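Local coordinates for protein 2,3-dihydroxy-2,3-dihydrophenylpropionate dehydrogenase (Pseudomonas sp. MC1, PDB 5XTF) that catalyses the NAD(+)-dependent oxidation of the cis-dihydrodiol of naphthalene to 1,2-dihydroxynaphthalene, a step in the breakdown of aromatic hydrocarbons, at residues B[40-45]-B[245-250]. Sequence-based numbering, arbitrary orientation.
Sequences VRSFKL and DVVAPY
Phe43 and Tyr250, with Ser42 and Val247 beside them, join helix 34-46 to segment 245-250, which leads into helix 248-254, two elements some 200 residues apart in sequence, and they do so by van der Waals packing. Phe43 makes two touches with the far end of its ring, one apolar and one against a backbone carbonyl: CE1 lies 4.1 Å from Tyr250 CB, and CZ is 3.8 Å from Tyr250 O, which sits at the ring edge near its plane. The CG of Phe43 stands anti to the carbonyl carbon (chi1 -84°), which brings the ring across the gap, where it meets the Tyr250 side chain at about a right angle. The phenol leads off from there, so its CB, rather than its ring, receives the phenylalanine. Tyr48 packs edge-to-face with the same phenylalanine.

The other contact is of mixed character. Val247 presents its CG2 methyl to the hydroxyl of Ser42, at 3.2 Å from OG, while Ser42 CB follows at 4.0 Å. That methyl cannot serve the hydroxyl as a polar partner; OG instead makes a weak hydrogen bond back to Glu38 O, one turn earlier. Here the two backbones come closest, the CA atoms of Ser42 and Val247 being 7.2 Å apart.

The polar end of Tyr250 is bonded away from the interface, its OH to Thr157 OG1 of strand 153-157. The tyrosine side chain also lies about 4 Å from those of Ile35 and Asn104, which bind NAD(+), though none is bound in this chain. Within this Rossmann-type SDR fold, the two segments meet through carbon, one hydroxyl and one carbonyl oxygen, without a hydrogen bond between them, which suggests that packing rather than directed bonds holds them together.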
loop_
_atom_site.group_PDB
_atom_site.type_symbol
_atom_site.label_atom_id
_atom_site.label_comp_id
_atom_site.label_asym_id
_atom_site.label_seq_id
_atom_site.Cartn_x
_atom_site.Cartn_y
_atom_site.Cartn_z
ATOM N N VAL B 40 -26.551 -0.377 -14.196
ATOM C CA VAL B 40 -28.002 -0.501 -14.318
ATOM C C VAL B 40 -28.363 -1.778 -15.058
ATOM O O VAL B 40 -29.148 -2.602 -14.573
ATOM C CB VAL B 40 -28.587 0.725 -15.029
ATOM C CG1 VAL B 40 -30.065 0.452 -15.395
ATOM C CG2 VAL B 40 -28.431 1.952 -14.168
ATOM N N ARG B 41 -27.796 -1.958 -16.249
ATOM C CA ARG B 41 -28.104 -3.142 -17.031
ATOM C C ARG B 41 -27.695 -4.409 -16.294
ATOM O O ARG B 41 -28.410 -5.416 -16.333
ATOM C CB ARG B 41 -27.422 -3.051 -18.391
ATOM C CG ARG B 41 -27.913 -1.873 -19.201
ATOM C CD ARG B 41 -27.096 -1.662 -20.466
ATOM N NE ARG B 41 -27.597 -0.522 -21.229
ATOM C CZ ARG B 41 -26.923 0.103 -22.191
ATOM N NH1 ARG B 41 -25.698 -0.293 -22.513
ATOM N NH2 ARG B 41 -27.470 1.140 -22.826
ATOM N N SER B 42 -26.563 -4.376 -15.590
ATOM C CA SER B 42 -26.086 -5.592 -14.941
ATOM C C SER B 42 -26.922 -5.947 -13.720
ATOM O O SER B 42 -27.226 -7.126 -13.489
ATOM C CB SER B 42 -24.618 -5.438 -14.555
ATOM O OG SER B 42 -23.810 -5.718 -15.676
ATOM N N PHE B 43 -27.270 -4.957 -12.902
ATOM C CA PHE B 43 -28.030 -5.261 -11.699
ATOM C C PHE B 43 -29.472 -5.609 -12.049
ATOM O O PHE B 43 -30.066 -6.516 -11.447
ATOM C CB PHE B 43 -27.958 -4.089 -10.713
ATOM C CG PHE B 43 -26.714 -4.089 -9.845
ATOM C CD1 PHE B 43 -25.543 -3.462 -10.268
ATOM C CD2 PHE B 43 -26.713 -4.714 -8.604
ATOM C CE1 PHE B 43 -24.378 -3.460 -9.461
ATOM C CE2 PHE B 43 -25.549 -4.709 -7.791
ATOM C CZ PHE B 43 -24.390 -4.087 -8.231
ATOM N N LYS B 44 -30.042 -4.917 -13.040
ATOM C CA LYS B 44 -31.360 -5.310 -13.543
ATOM C C LYS B 44 -31.346 -6.750 -14.030
ATOM O O LYS B 44 -32.260 -7.523 -13.734
ATOM C CB LYS B 44 -31.797 -4.380 -14.672
ATOM C CG LYS B 44 -33.286 -4.327 -14.877
ATOM C CD LYS B 44 -33.924 -3.391 -13.876
ATOM C CE LYS B 44 -35.432 -3.436 -14.001
ATOM N NZ LYS B 44 -35.966 -4.745 -13.534
ATOM N N LEU B 45 -30.300 -7.135 -14.758
ATOM C CA LEU B 45 -30.224 -8.497 -15.269
ATOM C C LEU B 45 -30.087 -9.517 -14.139
ATOM O O LEU B 45 -30.635 -10.622 -14.235
ATOM C CB LEU B 45 -29.065 -8.605 -16.261
ATOM C CG LEU B 45 -28.911 -9.901 -17.045
ATOM C CD1 LEU B 45 -30.191 -10.214 -17.817
ATOM C CD2 LEU B 45 -27.694 -9.800 -17.967
ATOM N N ASP B 245 -17.317 -4.659 -19.410
ATOM C CA ASP B 245 -16.399 -5.683 -18.941
ATOM C C ASP B 245 -16.030 -5.543 -17.474
ATOM O O ASP B 245 -15.493 -6.497 -16.896
ATOM C CB ASP B 245 -15.102 -5.671 -19.763
ATOM C CG ASP B 245 -15.318 -6.024 -21.230
ATOM O OD1 ASP B 245 -16.141 -6.920 -21.548
ATOM O OD2 ASP B 245 -14.645 -5.391 -22.075
ATOM N N VAL B 246 -16.302 -4.401 -16.848
ATOM C CA VAL B 246 -15.724 -4.119 -15.544
ATOM C C VAL B 246 -16.770 -4.149 -14.425
ATOM O O VAL B 246 -16.480 -3.726 -13.303
ATOM C CB VAL B 246 -14.941 -2.795 -15.562
ATOM C CG1 VAL B 246 -13.957 -2.791 -16.732
ATOM C CG2 VAL B 246 -15.875 -1.595 -15.644
ATOM N N VAL B 247 -17.963 -4.695 -14.681
ATOM C CA VAL B 247 -19.048 -4.598 -13.705
ATOM C C VAL B 247 -19.078 -5.732 -12.684
ATOM O O VAL B 247 -19.678 -5.562 -11.612
ATOM C CB VAL B 247 -20.417 -4.540 -14.406
ATOM C CG1 VAL B 247 -20.505 -3.303 -15.294
ATOM C CG2 VAL B 247 -20.659 -5.816 -15.207
ATOM N N ALA B 248 -18.484 -6.890 -12.985
ATOM C CA ALA B 248 -18.568 -8.013 -12.056
ATOM C C ALA B 248 -18.135 -7.671 -10.631
ATOM O O ALA B 248 -18.835 -8.095 -9.697
ATOM C CB ALA B 248 -17.772 -9.214 -12.597
ATOM N N PRO B 249 -17.039 -6.926 -10.378
ATOM C CA PRO B 249 -16.688 -6.623 -8.976
ATOM C C PRO B 249 -17.783 -5.887 -8.224
ATOM O O PRO B 249 -17.970 -6.131 -7.021
ATOM C CB PRO B 249 -15.417 -5.758 -9.099
ATOM C CG PRO B 249 -14.843 -6.101 -10.442
ATOM C CD PRO B 249 -16.036 -6.395 -11.319
ATOM N N TYR B 250 -18.515 -4.991 -8.895
ATOM C CA TYR B 250 -19.618 -4.311 -8.225
ATOM C C TYR B 250 -20.676 -5.307 -7.770
ATOM O O TYR B 250 -21.154 -5.236 -6.635
ATOM C CB TYR B 250 -20.246 -3.272 -9.147
ATOM C CG TYR B 250 -19.378 -2.088 -9.489
ATOM C CD1 TYR B 250 -19.500 -0.886 -8.806
ATOM C CD2 TYR B 250 -18.480 -2.158 -10.535
ATOM C CE1 TYR B 250 -18.741 0.200 -9.147
ATOM C CE2 TYR B 250 -17.717 -1.087 -10.888
ATOM C CZ TYR B 250 -17.839 0.092 -10.193
ATOM O OH TYR B 250 -17.050 1.166 -10.570
#